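Local atomic coordinates of 336aa long hypothetical dTDP-glucose 4,6-dehydratase (Pyrococcus horikoshii, PDB entry 2HUN), a protein that binds NAD and probably acts as a dTDP-glucose 4,6-dehydratase, removing water from a nucleotide-activated sugar. Residues A[107-112]-A[120-125]; A[111-116]-A[169-174]; A[192-197]-A[324-329]; A[197-200]-A[204-207]. All coordinates share one frame; numbering follows the deposited sequence.

Overall arrangement
The four contacts form two clusters on opposite sides of the chain's centre. Interactions 1 and 2 share helix 96-116, meet neighbouring strands, 121-127 and 172-182, of the NAD-binding sheet, and both touch the second subunit; their centres lie about 6 Å apart. Interaction 1 is buried and wholly apolar; interaction 2, further from the chain's centre and partly buried, sets a guanidinium, held by a salt bridge within the helix, on a tyrosine ring. Interactions 3 and 4 likewise share helix 191-200, away from the cofactor. Interaction 3 is sparse hydrocarbon packing against a loop; buried interaction 4 turns on hydrogen bonds from Arg198, which also reaches the carbonyls of Ile326 and His328 in interaction 3.

Interaction 1: residues A[107-112]-A[120-125]; sequences YTLLES and VRFVHV
Two leucines of helix 107-112 meet one aromatic ring of strand 121-125, and the apolar part of the contact is carried by these three side chains. Leu109 comes closer: its CD2 methyl lies 3.3 Å from CE1 of Phe122 and also comes near CZ, the two side chains passing each other at a slant. From Leu110 the matching branch, CD2, stands 3.8 Å from CE2 of Phe122, with the side chains crossing at about a right angle. The two methyls address the outer end of the ring at its CE1 and CE2 corners. Phe122 is brought out to them by a first torsion of 176°, which sets CG opposite the backbone N and sends the ring from the strand toward the helix.

No hydrogen bond crosses between the two segments; within the helix, the hydroxyl of Ser112 donates to the carbonyl O of Leu109, with 2.7 Å between OG and O.

Neighbouring elements pack round these side chains: Val69 of helix 66-74 and His81 of strand 78-81 touch Leu109, Val162 and Trp165 of helix 150-168 touch Leu110, and Ala173 touches Phe122. At the far end Val125 lines the NAD pocket. Helix 96-116 packed on the parallel strand that follows it is the helix-on-sheet layering of a Rossmann fold, the nucleotide-binding architecture of this dehydratase family.

Interaction 2: residues A[111-116]-A[169-174]; sequences ESIRRE and YNLNAS
Arg114 passes obliquely over one face of the Tyr169 ring, and almost every atom of its side chain has a counterpart there. Its CD carbon sits over the middle of the face, 3.8 Å from the centroid of the Tyr169 ring and only 4° off the normal, a CH-pi contact. Further along, the guanidinium lies flat on the tyrosine with the planes 10° apart, so that the phenolic OH falls beneath its centre. The chain reaches this pose with CG wedged between the backbone N and the carbonyl carbon (chi1 72°) and a bend at chi2, which folds it back toward Glu111.

That carboxylate fixes the rotation of the guanidinium. Arg114 grips it side-on, NE to OE1 of Glu111 at 2.8 Å, approached from above the carboxylate plane, and NH2 to the syn lone pair of OE2, also at 2.8 Å. Beside this pair Ile113 and Leu171 slant across each other, CG2 of Ile113 lying 4.0 Å from CD2 of Leu171.

Trp165 NE1 gives OE1 of Glu111 a second bond, while the Tyr169 hydroxyl is hydrogen-bonded to the carbonyl of Ile92 of the second subunit, whose Pro95 packs on Glu111, Arg114 and Tyr169. With an alanine in place of Arg114, the Tyr169 face would probably lose its stacked cover and Glu111 its ionic mate. The chemistry joins a charge pair to an aromatic stack: Glu111 probably offsets the arginine's charge and sets its plane, leaving a flat cation to lie on the tyrosine at the subunit interface.

Interaction 3: residues A[192-197]-A[324-329]; sequences IPKTII and ERILHP
Helix 191-200, lying away from the cofactor, receives the loop that follows helix 315-318 near the C-terminal end of the chain, and Ile197 and Leu327 make the closest meeting between them. The CG2 methyl of Ile197 and the CD2 methyl of Leu327 are 4.0 Å apart, with the side chains crossing at about a right angle. A first torsion of -70° in Ile197 sets CG1 opposite the carbonyl carbon and leaves CG2 as the branch that faces the loop.

One turn earlier along the helix, the contact rests on the hydrocarbon part of a lysine: CG of Lys194 stands 4.5 Å from CG2 of Ile326, while the amino end of the lysine leads away. This is plain apolar docking of an irregular segment on a helix, the helix being held on another flank by helices 250-260 and 300-313, which touch Ile192 and Ile196.

No hydrogen bond links the two segments, but Arg198, the next residue of the helix, binds the carbonyls of Ile326 and His328 through NH1. Pro188 also touches Ile197, and Glu189 touches Ile326.

Interaction 4: residues A[197-200]-A[204-207]; sequences IRAS and KIPI
Arg198 reaches from the end part of its helix to a single main-chain oxygen, the carbonyl O of Lys204. Its NH2 makes the stronger bond, 2.6 Å to that O with an N-H...O angle of 159°, lying in the carbonyl plane as the oxygen lies in the guanidinium plane. From the same edge NE adds a weak second bond to Lys204 O, 3.1 Å and bent to 134°. One acceptor is thus met by two donors from the same edge, which fixes the rotation of the guanidinium. A bend at chi3 (67°) brings its flat end to the Lys204 carbonyl.

CD of Pro206 approaches NE of Arg198 at 4.2 Å, obliquely to the guanidinium. Apolar packing lies next to this polar grip, the CB methyl of Ala199 standing 4.0 Å from CD1 of Ile205.

In the outer shell, strand 205-208 is positioned by backbone bonds to strand 268-271, Ile205 pairing with Glu269, and Leu258 of helix 250-260 packs on both Ala199 and Ile205. Because NH1 of Arg198 serves two carbonyls of the C-terminal loop, a leucine in its place would probably leave three main-chain carbonyls without this donor and cut the link between the start of the strand and that loop. Chemically, one buried guanidinium spends its N-H groups on neutral backbone oxygens, tying helix, strand and C-terminal loop together without a carboxylate among these named partners.

Interaction 1: residues A[107-112]-A[120-125]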
loop_
_atom_site.group_PDB
_atom_site.type_symbol
_atom_site.label_atom_id
_atom_site.label_comp_id
_atom_site.label_asym_id
_atom_site.label_seq_id
_atom_site.Cartn_x
_atom_site.Cartn_y
_atom_site.Cartn_z
ATOM N N TYR A 107 2.225 -2.720 10.706
ATOM C CA TYR A 107 2.481 -4.156 10.582
ATOM C C TYR A 107 2.582 -4.781 11.976
ATOM O O TYR A 107 1.959 -5.806 12.258
ATOM C CB TYR A 107 3.801 -4.383 9.838
ATOM C CG TYR A 107 4.362 -5.791 9.948
ATOM C CD1 TYR A 107 3.843 -6.839 9.182
ATOM C CD2 TYR A 107 5.414 -6.073 10.821
ATOM C CE1 TYR A 107 4.361 -8.134 9.282
ATOM C CE2 TYR A 107 5.940 -7.365 10.932
ATOM C CZ TYR A 107 5.410 -8.388 10.158
ATOM O OH TYR A 107 5.933 -9.662 10.249
ATOM N N THR A 108 3.379 -4.154 12.836
ATOM C CA THR A 108 3.590 -4.639 14.198
ATOM C C THR A 108 2.286 -4.694 14.991
ATOM O O THR A 108 2.042 -5.641 15.736
ATOM C CB THR A 108 4.595 -3.745 14.954
ATOM O OG1 THR A 108 5.789 -3.602 14.173
ATOM C CG2 THR A 108 4.955 -4.371 16.300
ATOM N N LEU A 109 1.457 -3.671 14.829
ATOM C CA LEU A 109 0.179 -3.619 15.516
ATOM C C LEU A 109 -0.705 -4.758 15.006
ATOM O O LEU A 109 -1.363 -5.440 15.794
ATOM C CB LEU A 109 -0.501 -2.271 15.258
ATOM C CG LEU A 109 -1.617 -1.881 16.226
ATOM C CD1 LEU A 109 -1.016 -1.670 17.612
ATOM C CD2 LEU A 109 -2.305 -0.608 15.746
ATOM N N LEU A 110 -0.717 -4.961 13.690
ATOM C CA LEU A 110 -1.521 -6.027 13.088
ATOM C C LEU A 110 -1.052 -7.391 13.597
ATOM O O LEU A 110 -1.861 -8.256 13.921
ATOM C CB LEU A 110 -1.431 -5.966 11.554
ATOM C CG LEU A 110 -2.208 -4.814 10.895
ATOM C CD1 LEU A 110 -1.862 -4.698 9.413
ATOM C CD2 LEU A 110 -3.701 -5.051 11.088
ATOM N N GLU A 111 0.258 -7.583 13.669
ATOM C CA GLU A 111 0.787 -8.851 14.152
ATOM C C GLU A 111 0.398 -9.091 15.602
ATOM O O GLU A 111 -0.025 -10.189 15.958
ATOM C CB GLU A 111 2.309 -8.893 14.001
ATOM C CG GLU A 111 2.785 -9.288 12.602
ATOM C CD GLU A 111 2.361 -10.702 12.215
ATOM O OE1 GLU A 111 1.235 -10.886 11.705
ATOM O OE2 GLU A 111 3.155 -11.635 12.436
ATOM N N SER A 112 0.525 -8.067 16.443
ATOM C CA SER A 112 0.173 -8.218 17.848
ATOM C C SER A 112 -1.307 -8.556 17.968
ATOM O O SER A 112 -1.706 -9.364 18.809
ATOM C CB SER A 112 0.485 -6.933 18.626
ATOM O OG SER A 112 -0.414 -5.892 18.291
ATOM N N VAL A 120 -10.176 -8.253 18.949
ATOM C CA VAL A 120 -10.149 -6.834 19.297
ATOM C C VAL A 120 -10.684 -5.991 18.135
ATOM O O VAL A 120 -10.436 -6.302 16.972
ATOM C CB VAL A 120 -8.706 -6.370 19.644
ATOM C CG1 VAL A 120 -7.869 -6.257 18.382
ATOM C CG2 VAL A 120 -8.745 -5.044 20.389
ATOM N N ARG A 121 -11.431 -4.938 18.451
ATOM C CA ARG A 121 -11.975 -4.057 17.419
ATOM C C ARG A 121 -10.879 -3.065 17.042
ATOM O O ARG A 121 -10.424 -2.292 17.880
ATOM C CB ARG A 121 -13.208 -3.324 17.947
ATOM C CG ARG A 121 -13.783 -2.271 16.996
ATOM C CD ARG A 121 -14.135 -2.847 15.631
ATOM N NE ARG A 121 -14.678 -1.816 14.751
ATOM C CZ ARG A 121 -14.645 -1.868 13.423
ATOM N NH1 ARG A 121 -14.092 -2.905 12.811
ATOM N NH2 ARG A 121 -15.169 -0.879 12.707
ATOM N N PHE A 122 -10.469 -3.084 15.779
ATOM C CA PHE A 122 -9.392 -2.224 15.297
ATOM C C PHE A 122 -9.801 -1.188 14.247
ATOM O O PHE A 122 -10.425 -1.523 13.247
ATOM C CB PHE A 122 -8.286 -3.124 14.736
ATOM C CG PHE A 122 -7.138 -2.386 14.111
ATOM C CD1 PHE A 122 -6.367 -1.493 14.850
ATOM C CD2 PHE A 122 -6.788 -2.639 12.796
ATOM C CE1 PHE A 122 -5.253 -0.870 14.276
ATOM C CE2 PHE A 122 -5.687 -2.028 12.217
ATOM C CZ PHE A 122 -4.914 -1.141 12.956
ATOM N N VAL A 123 -9.452 0.071 14.493
ATOM C CA VAL A 123 -9.737 1.145 13.551
ATOM C C VAL A 123 -8.406 1.764 13.133
ATOM O O VAL A 123 -7.672 2.293 13.965
ATOM C CB VAL A 123 -10.624 2.245 14.167
ATOM C CG1 VAL A 123 -10.690 3.440 13.221
ATOM C CG2 VAL A 123 -12.031 1.703 14.425
ATOM N N HIS A 124 -8.103 1.675 11.842
ATOM C CA HIS A 124 -6.872 2.214 11.260
ATOM C C HIS A 124 -7.199 3.583 10.666
ATOM O O HIS A 124 -8.019 3.684 9.741
ATOM C CB HIS A 124 -6.383 1.267 10.154
ATOM C CG HIS A 124 -5.120 1.701 9.479
ATOM N ND1 HIS A 124 -3.890 1.663 10.099
ATOM C CD2 HIS A 124 -4.890 2.136 8.218
ATOM C CE1 HIS A 124 -2.957 2.050 9.248
ATOM N NE2 HIS A 124 -3.538 2.341 8.098
ATOM N N VAL A 125 -6.568 4.630 11.203
ATOM C CA VAL A 125 -6.788 5.995 10.727
ATOM C C VAL A 125 -5.815 6.341 9.587
ATOM O O VAL A 125 -4.592 6.213 9.722
ATOM C CB VAL A 125 -6.629 7.023 11.880
ATOM C CG1 VAL A 125 -6.963 8.434 11.376
ATOM C CG2 VAL A 125 -7.562 6.659 13.025
#

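Interaction 2: residues A[111-116]-A[169-174]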
loop_
_atom_site.group_PDB
_atom_site.type_symbol
_atom_site.label_atom_id
_atom_site.label_comp_id
_atom_site.label_asym_id
_atom_site.label_seq_id
_atom_site.Cartn_x
_atom_site.Cartn_y
_atom_site.Cartn_z
ATOM N N GLU A 111 0.258 -7.583 13.669
ATOM C CA GLU A 111 0.787 -8.851 14.152
ATOM C C GLU A 111 0.398 -9.091 15.602
ATOM O O GLU A 111 -0.025 -10.189 15.958
ATOM C CB GLU A 111 2.309 -8.893 14.001
ATOM C CG GLU A 111 2.785 -9.288 12.602
ATOM C CD GLU A 111 2.361 -10.702 12.215
ATOM O OE1 GLU A 111 1.235 -10.886 11.705
ATOM O OE2 GLU A 111 3.155 -11.635 12.436
ATOM N N SER A 112 0.525 -8.067 16.443
ATOM C CA SER A 112 0.173 -8.218 17.848
ATOM C C SER A 112 -1.307 -8.556 17.968
ATOM O O SER A 112 -1.706 -9.364 18.809
ATOM C CB SER A 112 0.485 -6.933 18.626
ATOM O OG SER A 112 -0.414 -5.892 18.291
ATOM N N ILE A 113 -2.126 -7.947 17.117
ATOM C CA ILE A 113 -3.553 -8.213 17.151
ATOM C C ILE A 113 -3.898 -9.652 16.755
ATOM O O ILE A 113 -4.651 -10.322 17.468
ATOM C CB ILE A 113 -4.328 -7.235 16.240
ATOM C CG1 ILE A 113 -4.361 -5.847 16.892
ATOM C CG2 ILE A 113 -5.740 -7.759 15.991
ATOM C CD1 ILE A 113 -4.965 -4.759 16.016
ATOM N N ARG A 114 -3.345 -10.139 15.644
ATOM C CA ARG A 114 -3.654 -11.496 15.198
ATOM C C ARG A 114 -2.955 -12.574 16.027
ATOM O O ARG A 114 -3.435 -13.702 16.107
ATOM C CB ARG A 114 -3.325 -11.673 13.702
ATOM C CG ARG A 114 -1.841 -11.715 13.326
ATOM C CD ARG A 114 -1.293 -13.147 13.309
ATOM N NE ARG A 114 0.092 -13.183 12.844
ATOM C CZ ARG A 114 0.813 -14.291 12.691
ATOM N NH1 ARG A 114 0.284 -15.479 12.962
ATOM N NH2 ARG A 114 2.072 -14.211 12.270
ATOM N N ARG A 115 -1.833 -12.230 16.648
ATOM C CA ARG A 115 -1.114 -13.201 17.466
ATOM C C ARG A 115 -1.662 -13.269 18.892
ATOM O O ARG A 115 -1.721 -14.347 19.482
ATOM C CB ARG A 115 0.383 -12.863 17.510
ATOM C CG ARG A 115 1.095 -13.045 16.185
ATOM C CD ARG A 115 2.547 -12.586 16.246
ATOM N NE ARG A 115 3.286 -13.233 17.329
ATOM C CZ ARG A 115 4.602 -13.138 17.503
ATOM N NH1 ARG A 115 5.343 -12.424 16.662
ATOM N NH2 ARG A 115 5.181 -13.743 18.533
ATOM N N GLU A 116 -2.088 -12.131 19.433
ATOM C CA GLU A 116 -2.595 -12.079 20.808
ATOM C C GLU A 116 -4.103 -11.970 21.016
ATOM O O GLU A 116 -4.649 -12.612 21.914
ATOM C CB GLU A 116 -1.951 -10.911 21.556
ATOM C CG GLU A 116 -0.451 -11.010 21.759
ATOM C CD GLU A 116 -0.063 -12.024 22.819
ATOM O OE1 GLU A 116 -0.964 -12.538 23.514
ATOM O OE2 GLU A 116 1.146 -12.294 22.964
ATOM N N TYR A 169 -6.547 -13.305 8.778
ATOM C CA TYR A 169 -6.782 -13.772 10.140
ATOM C C TYR A 169 -8.156 -13.454 10.711
ATOM O O TYR A 169 -8.359 -13.503 11.925
ATOM C CB TYR A 169 -5.689 -13.199 11.040
ATOM C CG TYR A 169 -4.299 -13.527 10.539
ATOM C CD1 TYR A 169 -3.793 -14.821 10.628
ATOM C CD2 TYR A 169 -3.504 -12.551 9.936
ATOM C CE1 TYR A 169 -2.532 -15.138 10.130
ATOM C CE2 TYR A 169 -2.242 -12.856 9.433
ATOM C CZ TYR A 169 -1.762 -14.152 9.532
ATOM O OH TYR A 169 -0.522 -14.466 9.019
ATOM N N ASN A 170 -9.103 -13.136 9.833
ATOM C CA ASN A 170 -10.464 -12.819 10.247
ATOM C C ASN A 170 -10.553 -11.804 11.376
ATOM O O ASN A 170 -11.253 -12.018 12.366
ATOM C CB ASN A 170 -11.200 -14.097 10.653
ATOM C CG ASN A 170 -11.446 -15.013 9.477
ATOM O OD1 ASN A 170 -12.086 -14.621 8.498
ATOM N ND2 ASN A 170 -10.936 -16.236 9.559
ATOM N N LEU A 171 -9.862 -10.684 11.212
ATOM C CA LEU A 171 -9.876 -9.637 12.217
ATOM C C LEU A 171 -11.143 -8.789 12.101
ATOM O O LEU A 171 -11.893 -8.902 11.130
ATOM C CB LEU A 171 -8.643 -8.750 12.045
ATOM C CG LEU A 171 -7.300 -9.484 12.015
ATOM C CD1 LEU A 171 -6.181 -8.472 11.904
ATOM C CD2 LEU A 171 -7.133 -10.326 13.272
ATOM N N ASN A 172 -11.379 -7.955 13.108
ATOM C CA ASN A 172 -12.524 -7.051 13.132
ATOM C C ASN A 172 -11.890 -5.676 12.981
ATOM O O ASN A 172 -11.692 -4.967 13.966
ATOM C CB ASN A 172 -13.254 -7.132 14.476
ATOM C CG ASN A 172 -14.557 -6.355 14.481
ATOM O OD1 ASN A 172 -14.779 -5.483 13.640
ATOM N ND2 ASN A 172 -15.425 -6.663 15.442
ATOM N N ALA A 173 -11.569 -5.306 11.744
ATOM C CA ALA A 173 -10.906 -4.038 11.490
ATOM C C ALA A 173 -11.477 -3.216 10.345
ATOM O O ALA A 173 -11.866 -3.758 9.316
ATOM C CB ALA A 173 -9.430 -4.293 11.239
ATOM N N SER A 174 -11.521 -1.903 10.545
ATOM C CA SER A 174 -11.991 -0.970 9.523
ATOM C C SER A 174 -10.910 0.094 9.345
ATOM O O SER A 174 -10.039 0.249 10.201
ATOM C CB SER A 174 -13.297 -0.289 9.936
ATOM O OG SER A 174 -14.365 -1.210 10.005
#

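Interaction 3: residues A[192-197]-A[324-329]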
loop_
_atom_site.group_PDB
_atom_site.type_symbol
_atom_site.label_atom_id
_atom_site.label_comp_id
_atom_site.label_asym_id
_atom_site.label_seq_id
_atom_site.Cartn_x
_atom_site.Cartn_y
_atom_site.Cartn_z
ATOM N N ILE A 192 -4.998 27.504 9.710
ATOM C CA ILE A 192 -6.021 28.094 10.569
ATOM C C ILE A 192 -5.472 28.631 11.895
ATOM O O ILE A 192 -5.798 29.748 12.295
ATOM C CB ILE A 192 -7.178 27.087 10.794
ATOM C CG1 ILE A 192 -7.881 26.841 9.451
ATOM C CG2 ILE A 192 -8.170 27.619 11.810
ATOM C CD1 ILE A 192 -8.939 25.754 9.472
ATOM N N PRO A 193 -4.629 27.851 12.592
ATOM C CA PRO A 193 -4.085 28.355 13.857
ATOM C C PRO A 193 -3.191 29.574 13.611
ATOM O O PRO A 193 -3.297 30.585 14.303
ATOM C CB PRO A 193 -3.290 27.166 14.390
ATOM C CG PRO A 193 -4.047 25.989 13.849
ATOM C CD PRO A 193 -4.320 26.422 12.422
ATOM N N LYS A 194 -2.307 29.464 12.623
ATOM C CA LYS A 194 -1.402 30.554 12.287
ATOM C C LYS A 194 -2.189 31.826 11.989
ATOM O O LYS A 194 -1.840 32.908 12.468
ATOM C CB LYS A 194 -0.555 30.186 11.068
ATOM C CG LYS A 194 0.437 31.266 10.650
ATOM C CD LYS A 194 1.103 30.950 9.309
ATOM C CE LYS A 194 0.066 30.773 8.197
ATOM N NZ LYS A 194 -0.926 31.903 8.113
ATOM N N THR A 195 -3.251 31.696 11.200
ATOM C CA THR A 195 -4.074 32.844 10.845
ATOM C C THR A 195 -4.708 33.503 12.070
ATOM O O THR A 195 -4.664 34.725 12.210
ATOM C CB THR A 195 -5.192 32.449 9.857
ATOM O OG1 THR A 195 -4.608 31.906 8.666
ATOM C CG2 THR A 195 -6.033 33.665 9.486
ATOM N N ILE A 196 -5.298 32.700 12.953
ATOM C CA ILE A 196 -5.935 33.229 14.158
ATOM C C ILE A 196 -4.917 33.959 15.033
ATOM O O ILE A 196 -5.137 35.100 15.441
ATOM C CB ILE A 196 -6.577 32.102 14.992
ATOM C CG1 ILE A 196 -7.730 31.464 14.211
ATOM C CG2 ILE A 196 -7.082 32.658 16.314
ATOM C CD1 ILE A 196 -8.242 30.186 14.825
ATOM N N ILE A 197 -3.807 33.286 15.320
ATOM C CA ILE A 197 -2.747 33.857 16.139
ATOM C C ILE A 197 -2.230 35.186 15.579
ATOM O O ILE A 197 -2.229 36.207 16.274
ATOM C CB ILE A 197 -1.572 32.863 16.266
ATOM C CG1 ILE A 197 -2.004 31.671 17.129
ATOM C CG2 ILE A 197 -0.351 33.560 16.858
ATOM C CD1 ILE A 197 -0.988 30.550 17.197
ATOM N N GLU A 324 9.287 32.316 15.188
ATOM C CA GLU A 324 9.601 33.670 14.734
ATOM C C GLU A 324 9.176 33.849 13.283
ATOM O O GLU A 324 8.800 34.919 12.825
ATOM C CB GLU A 324 11.115 33.874 14.849
ATOM C CG GLU A 324 11.531 35.306 14.521
ATOM C CD GLU A 324 11.842 36.037 15.806
ATOM O OE1 GLU A 324 12.902 35.806 16.370
ATOM O OE2 GLU A 324 11.009 36.832 16.241
ATOM N N ARG A 325 9.315 32.743 12.541
ATOM C CA ARG A 325 8.716 32.655 11.220
ATOM C C ARG A 325 7.216 32.974 11.297
ATOM O O ARG A 325 6.611 33.536 10.392
ATOM C CB ARG A 325 8.891 31.194 10.796
ATOM C CG ARG A 325 8.765 30.949 9.291
ATOM C CD ARG A 325 9.566 29.714 8.869
ATOM N NE ARG A 325 10.649 29.465 9.832
ATOM C CZ ARG A 325 11.413 28.364 9.676
ATOM N NH1 ARG A 325 11.196 27.527 8.677
ATOM N NH2 ARG A 325 12.411 28.135 10.538
ATOM N N ILE A 326 6.626 32.529 12.428
ATOM C CA ILE A 326 5.180 32.594 12.610
ATOM C C ILE A 326 4.721 33.982 13.069
ATOM O O ILE A 326 3.644 34.451 12.723
ATOM C CB ILE A 326 4.793 31.513 13.625
ATOM C CG1 ILE A 326 4.976 30.129 13.009
ATOM C CG2 ILE A 326 3.318 31.663 14.033
ATOM C CD1 ILE A 326 4.916 29.007 14.053
ATOM N N LEU A 327 5.549 34.624 13.916
ATOM C CA LEU A 327 5.188 35.964 14.391
ATOM C C LEU A 327 5.868 37.081 13.592
ATOM O O LEU A 327 5.726 38.266 13.869
ATOM C CB LEU A 327 5.586 36.072 15.864
ATOM C CG LEU A 327 4.800 35.125 16.774
ATOM C CD1 LEU A 327 4.695 35.649 18.209
ATOM C CD2 LEU A 327 3.368 34.890 16.297
ATOM N N HIS A 328 6.644 36.670 12.595
ATOM C CA HIS A 328 7.399 37.610 11.771
ATOM C C HIS A 328 6.453 38.560 11.019
ATOM O O HIS A 328 5.431 38.139 10.488
ATOM C CB HIS A 328 8.254 36.834 10.762
ATOM C CG HIS A 328 9.415 37.612 10.222
ATOM N ND1 HIS A 328 9.260 38.699 9.391
ATOM C CD2 HIS A 328 10.749 37.452 10.388
ATOM C CE1 HIS A 328 10.448 39.177 9.067
ATOM N NE2 HIS A 328 11.370 38.438 9.658
ATOM N N PRO A 329 6.794 39.854 10.955
ATOM C CA PRO A 329 5.966 40.862 10.273
ATOM C C PRO A 329 5.807 40.591 8.770
ATOM O O PRO A 329 4.728 40.778 8.200
ATOM C CB PRO A 329 6.726 42.169 10.506
ATOM C CG PRO A 329 7.655 41.881 11.643
ATOM C CD PRO A 329 8.029 40.452 11.492
#

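Interaction 4: residues A[197-200]-A[204-207]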
loop_
_atom_site.group_PDB
_atom_site.type_symbol
_atom_site.label_atom_id
_atom_site.label_comp_id
_atom_site.label_asym_id
_atom_site.label_seq_id
_atom_site.Cartn_x
_atom_site.Cartn_y
_atom_site.Cartn_z
ATOM N N ILE A 197 -3.807 33.286 15.320
ATOM C CA ILE A 197 -2.747 33.857 16.139
ATOM C C ILE A 197 -2.230 35.186 15.579
ATOM O O ILE A 197 -2.229 36.207 16.274
ATOM C CB ILE A 197 -1.572 32.863 16.266
ATOM C CG1 ILE A 197 -2.004 31.671 17.129
ATOM C CG2 ILE A 197 -0.351 33.560 16.858
ATOM C CD1 ILE A 197 -0.988 30.550 17.197
ATOM N N ARG A 198 -1.794 35.173 14.326
ATOM C CA ARG A 198 -1.278 36.383 13.698
ATOM C C ARG A 198 -2.298 37.519 13.649
ATOM O O ARG A 198 -1.955 38.671 13.899
ATOM C CB ARG A 198 -0.777 36.077 12.284
ATOM C CG ARG A 198 0.520 35.273 12.246
ATOM C CD ARG A 198 0.917 34.924 10.811
ATOM N NE ARG A 198 1.293 36.099 10.025
ATOM C CZ ARG A 198 2.483 36.691 10.080
ATOM N NH1 ARG A 198 3.430 36.219 10.885
ATOM N NH2 ARG A 198 2.728 37.758 9.328
ATOM N N ALA A 199 -3.550 37.198 13.334
ATOM C CA ALA A 199 -4.587 38.218 13.255
ATOM C C ALA A 199 -4.844 38.851 14.621
ATOM O O ALA A 199 -5.071 40.057 14.720
ATOM C CB ALA A 199 -5.875 37.620 12.704
ATOM N N SER A 200 -4.813 38.041 15.674
ATOM C CA SER A 200 -5.043 38.563 17.016
ATOM C C SER A 200 -3.894 39.490 17.414
ATOM O O SER A 200 -4.011 40.262 18.367
ATOM C CB SER A 200 -5.151 37.421 18.031
ATOM O OG SER A 200 -3.889 36.813 18.253
ATOM N N LYS A 204 0.201 40.810 9.437
ATOM C CA LYS A 204 -0.273 40.581 8.080
ATOM C C LYS A 204 -0.378 39.089 7.779
ATOM O O LYS A 204 0.537 38.319 8.066
ATOM C CB LYS A 204 0.675 41.230 7.068
ATOM C CG LYS A 204 0.757 42.750 7.145
ATOM C CD LYS A 204 -0.565 43.403 6.775
ATOM C CE LYS A 204 -0.462 44.924 6.806
ATOM N NZ LYS A 204 -1.758 45.579 6.466
ATOM N N ILE A 205 -1.503 38.689 7.202
ATOM C CA ILE A 205 -1.729 37.300 6.843
ATOM C C ILE A 205 -1.381 37.159 5.360
ATOM O O ILE A 205 -2.090 37.670 4.500
ATOM C CB ILE A 205 -3.207 36.916 7.066
ATOM C CG1 ILE A 205 -3.534 36.990 8.562
ATOM C CG2 ILE A 205 -3.486 35.529 6.502
ATOM C CD1 ILE A 205 -5.021 37.032 8.866
ATOM N N PRO A 206 -0.281 36.471 5.037
ATOM C CA PRO A 206 0.055 36.344 3.616
ATOM C C PRO A 206 -0.825 35.349 2.898
ATOM O O PRO A 206 -1.315 34.394 3.487
ATOM C CB PRO A 206 1.507 35.888 3.615
ATOM C CG PRO A 206 1.833 35.537 5.053
ATOM C CD PRO A 206 0.584 35.616 5.864
ATOM N N ILE A 207 -1.012 35.576 1.609
ATOM C CA ILE A 207 -1.790 34.704 0.740
ATOM C C ILE A 207 -1.146 34.626 -0.639
ATOM O O ILE A 207 -1.181 35.555 -1.434
ATOM C CB ILE A 207 -3.202 35.265 0.607
ATOM C CG1 ILE A 207 -3.716 35.056 -0.822
ATOM C CG2 ILE A 207 -3.178 36.779 0.883
ATOM C CD1 ILE A 207 -5.232 34.904 -0.869
#